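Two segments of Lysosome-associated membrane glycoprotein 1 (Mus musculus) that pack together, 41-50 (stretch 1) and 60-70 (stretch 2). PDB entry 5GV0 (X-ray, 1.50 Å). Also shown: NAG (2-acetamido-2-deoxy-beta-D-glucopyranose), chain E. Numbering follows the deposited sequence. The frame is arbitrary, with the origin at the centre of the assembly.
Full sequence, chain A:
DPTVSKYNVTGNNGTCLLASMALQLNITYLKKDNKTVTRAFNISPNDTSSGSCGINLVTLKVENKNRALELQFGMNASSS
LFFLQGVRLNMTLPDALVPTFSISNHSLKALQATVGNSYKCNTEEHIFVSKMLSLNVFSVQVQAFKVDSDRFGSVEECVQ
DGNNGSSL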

# COMPACT_ATOMS: atom_id res chain seq x y z
N PHE A 41 1.06 -13.50 -0.28
CA PHE A 41 2.04 -13.13 0.72
C PHE A 41 1.49 -12.00 1.55
O PHE A 41 1.35 -10.87 1.06
CB PHE A 41 3.36 -12.73 0.07
CG PHE A 41 4.03 -13.85 -0.68
CD1 PHE A 41 4.85 -14.74 -0.02
CD2 PHE A 41 3.82 -14.02 -2.03
CE1 PHE A 41 5.46 -15.78 -0.70
CE2 PHE A 41 4.42 -15.05 -2.72
CZ PHE A 41 5.24 -15.93 -2.04
N ASN A 42 1.14 -12.29 2.80
CA ASN A 42 0.62 -11.25 3.68
C ASN A 42 1.72 -10.31 4.12
O ASN A 42 2.83 -10.73 4.43
CB ASN A 42 -0.06 -11.87 4.90
CG ASN A 42 -1.36 -12.56 4.57
OD1 ASN A 42 -1.91 -12.38 3.49
ND2 ASN A 42 -1.87 -13.35 5.51
N ILE A 43 1.41 -9.02 4.14
CA ILE A 43 2.29 -8.07 4.78
C ILE A 43 2.20 -8.35 6.27
O ILE A 43 1.11 -8.37 6.85
CB ILE A 43 1.90 -6.63 4.47
CG1 ILE A 43 2.00 -6.38 2.96
CG2 ILE A 43 2.79 -5.67 5.25
CD1 ILE A 43 3.29 -6.85 2.34
N SER A 44 3.35 -8.61 6.87
CA SER A 44 3.41 -9.06 8.24
C SER A 44 3.61 -7.91 9.20
O SER A 44 4.28 -6.93 8.88
CB SER A 44 4.55 -10.07 8.40
OG SER A 44 4.74 -10.40 9.76
N PRO A 45 3.04 -8.02 10.41
CA PRO A 45 3.31 -7.05 11.48
C PRO A 45 4.81 -7.01 11.79
O PRO A 45 5.33 -5.99 12.25
CB PRO A 45 2.51 -7.60 12.66
CG PRO A 45 2.28 -9.05 12.34
CD PRO A 45 2.13 -9.09 10.85
N ASN A 46 5.49 -8.11 11.49
CA ASN A 46 6.92 -8.27 11.73
C ASN A 46 7.81 -7.50 10.77
O ASN A 46 9.00 -7.32 11.02
CB ASN A 46 7.30 -9.75 11.66
CG ASN A 46 6.57 -10.58 12.68
OD1 ASN A 46 6.21 -10.09 13.75
ND2 ASN A 46 6.33 -11.85 12.35
N ASP A 47 7.24 -7.07 9.65
CA ASP A 47 8.02 -6.40 8.62
C ASP A 47 8.60 -5.09 9.13
O ASP A 47 8.03 -4.42 9.99
CB ASP A 47 7.18 -6.12 7.38
CG ASP A 47 6.78 -7.38 6.64
OD1 ASP A 47 7.39 -8.45 6.88
OD2 ASP A 47 5.85 -7.30 5.81
N THR A 48 9.75 -4.73 8.57
CA THR A 48 10.39 -3.45 8.83
C THR A 48 9.67 -2.38 8.04
O THR A 48 9.46 -2.54 6.84
CB THR A 48 11.86 -3.49 8.44
OG1 THR A 48 12.56 -4.43 9.26
CG2 THR A 48 12.49 -2.12 8.59
N SER A 49 9.25 -1.30 8.70
CA SER A 49 8.59 -0.22 7.98
C SER A 49 9.30 1.12 8.13
O SER A 49 9.94 1.42 9.15
CB SER A 49 7.13 -0.08 8.41
OG SER A 49 7.03 0.29 9.77
N SER A 50 9.18 1.94 7.09
CA SER A 50 9.76 3.26 7.06
C SER A 50 9.02 4.04 6.00
O SER A 50 8.16 3.48 5.31
CB SER A 50 11.25 3.21 6.74
OG SER A 50 11.47 2.67 5.44
N LEU A 60 5.53 4.85 1.86
CA LEU A 60 5.61 3.88 2.95
C LEU A 60 6.24 2.61 2.40
O LEU A 60 5.76 2.06 1.41
CB LEU A 60 4.22 3.58 3.51
CG LEU A 60 4.18 2.52 4.61
CD1 LEU A 60 4.81 3.03 5.90
CD2 LEU A 60 2.75 2.07 4.86
N LYS A 61 7.33 2.16 3.02
CA LYS A 61 7.99 0.94 2.60
C LYS A 61 7.93 -0.11 3.71
O LYS A 61 8.30 0.15 4.85
CB LYS A 61 9.44 1.21 2.21
CG LYS A 61 10.15 -0.01 1.64
CD LYS A 61 11.61 0.28 1.33
CE LYS A 61 11.77 1.27 0.19
NZ LYS A 61 13.20 1.35 -0.22
N VAL A 62 7.45 -1.30 3.35
CA VAL A 62 7.36 -2.41 4.28
C VAL A 62 8.18 -3.57 3.72
O VAL A 62 7.97 -4.00 2.59
CB VAL A 62 5.89 -2.82 4.54
CG1 VAL A 62 5.13 -1.64 5.14
CG2 VAL A 62 5.20 -3.26 3.27
N GLU A 63 9.13 -4.06 4.51
CA GLU A 63 10.07 -5.01 3.95
C GLU A 63 10.54 -6.07 4.93
O GLU A 63 10.44 -5.93 6.15
CB GLU A 63 11.28 -4.26 3.38
CG GLU A 63 12.04 -3.42 4.40
CD GLU A 63 13.07 -2.52 3.73
OE1 GLU A 63 13.76 -2.97 2.80
OE2 GLU A 63 13.17 -1.34 4.14
N ASN A 64 11.06 -7.15 4.35
CA ASN A 64 11.78 -8.17 5.08
C ASN A 64 12.93 -8.66 4.21
O ASN A 64 13.27 -8.02 3.22
CB ASN A 64 10.85 -9.31 5.50
CG ASN A 64 10.11 -9.93 4.33
OD1 ASN A 64 10.69 -10.21 3.29
ND2 ASN A 64 8.82 -10.15 4.51
N LYS A 65 13.51 -9.80 4.56
CA LYS A 65 14.69 -10.30 3.87
C LYS A 65 14.45 -10.61 2.39
O LYS A 65 15.35 -10.45 1.57
CB LYS A 65 15.22 -11.56 4.59
CG LYS A 65 16.57 -12.03 4.10
CD LYS A 65 17.07 -13.21 4.92
CE LYS A 65 16.20 -14.44 4.72
NZ LYS A 65 16.25 -14.94 3.32
N ASN A 66 13.24 -11.05 2.06
CA ASN A 66 12.96 -11.52 0.71
C ASN A 66 12.05 -10.61 -0.12
O ASN A 66 11.73 -10.93 -1.26
CB ASN A 66 12.33 -12.91 0.77
CG ASN A 66 13.34 -14.00 1.08
OD1 ASN A 66 13.25 -14.66 2.12
ND2 ASN A 66 14.30 -14.19 0.19
N ARG A 67 11.65 -9.48 0.45
CA ARG A 67 10.60 -8.69 -0.17
C ARG A 67 10.60 -7.25 0.32
O ARG A 67 10.76 -7.00 1.51
CB ARG A 67 9.24 -9.33 0.10
CG ARG A 67 8.06 -8.67 -0.57
CD ARG A 67 6.86 -8.67 0.37
NE ARG A 67 6.97 -7.60 1.35
CZ ARG A 67 6.62 -7.70 2.63
NH1 ARG A 67 6.13 -8.84 3.11
NH2 ARG A 67 6.76 -6.66 3.42
N ALA A 68 10.41 -6.31 -0.60
CA ALA A 68 10.20 -4.93 -0.23
C ALA A 68 9.03 -4.37 -1.01
O ALA A 68 9.01 -4.43 -2.25
CB ALA A 68 11.46 -4.10 -0.48
N LEU A 69 8.05 -3.84 -0.29
CA LEU A 69 6.87 -3.23 -0.89
C LEU A 69 6.84 -1.75 -0.57
O LEU A 69 6.87 -1.39 0.60
CB LEU A 69 5.59 -3.89 -0.37
CG LEU A 69 4.29 -3.18 -0.77
CD1 LEU A 69 4.00 -3.36 -2.25
CD2 LEU A 69 3.12 -3.70 0.07
N GLU A 70 6.75 -0.91 -1.59
CA GLU A 70 6.61 0.53 -1.34
C GLU A 70 5.31 1.04 -1.92
O GLU A 70 4.98 0.80 -3.09
CB GLU A 70 7.77 1.33 -1.92
CG GLU A 70 7.68 2.83 -1.56
CD GLU A 70 8.89 3.62 -2.02
OE1 GLU A 70 9.03 3.82 -3.24
OE2 GLU A 70 9.70 4.02 -1.16
C1 NAG E . 14.29 -2.33 -5.41
C2 NAG E . 14.03 -1.12 -4.52
C3 NAG E . 14.67 0.13 -5.12
C4 NAG E . 16.14 -0.12 -5.43
C5 NAG E . 16.29 -1.38 -6.28
C6 NAG E . 17.73 -1.75 -6.55
C7 NAG E . 12.00 -0.99 -3.13
C8 NAG E . 10.52 -0.77 -3.13
N2 NAG E . 12.60 -0.92 -4.33
O3 NAG E . 14.56 1.20 -4.20
O4 NAG E . 16.69 0.99 -6.13
O5 NAG E . 15.69 -2.49 -5.61
O6 NAG E . 18.36 -2.23 -5.37
O7 NAG E . 12.63 -1.21 -2.10
O HOH W 1 11.33 -0.11 5.50

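Residues 48-50 run antiparallel to the first strand of stretch 2, their axes inclined at 161° and 4.7 Å apart at closest approach. Thr-48 faces Glu-63 in a hydrogen-bonded pair: Thr-48 N donates to Glu-63 O and Glu-63 N to Thr-48 O, each at 2.8 Å. Ser-50 and Lys-61 repeat the pattern, from Ser-50 N to Lys-61 O (3.0 Å) and from Lys-61 N to Ser-50 O (2.8 Å). Between them lies the non-hydrogen-bonded pair Ser-49 and Val-62, where the alpha carbons come within 4.5 Å and CA-H...O contacts join Val-62 CA to Thr-48 O (3.3 Å) and Ser-49 CA to Lys-61 O (3.2 Å). Stretch 2 itself folds back as a hairpin, with Val-62 and Leu-69 exchanging backbone hydrogen bonds.

A type I turn from Ser-44 to Asp-47 leads into strand 48-50, and Asp-47 is the polar centre of the contact. Its OD2 forms a salt bridge with Arg-67 NH2 at 2.6 Å, supplemented by a weak hydrogen bond from Arg-67 NH1 to OD2 of Asp-47 (3.1 Å), while its OD1 accepts from Asn-64 ND2 at 3.2 Å. The same OD2 of Asp-47 also accepts from Ser-44 N (3.0 Å), tying the turn to the ion pair. Arg-67 NH2 is further held by Val-62 O at 3.0 Å, which helps fix the buried guanidinium at the carboxylate. Ile-43 CD1 covers one face of that group, 3.4 Å from Arg-67 CZ, and lies 3.9 Å from Leu-69 CD2; its CG2 meets Val-62 CG2, also at 3.9 Å, giving the charged pair an apolar flank.

On the sheet face carrying Thr-48, Ser-50, Lys-61 and Glu-63, a water bonds to Ser-50 OG (2.8 Å) and Glu-63 OE2 (2.6 Å), linking the two strands through their side chains.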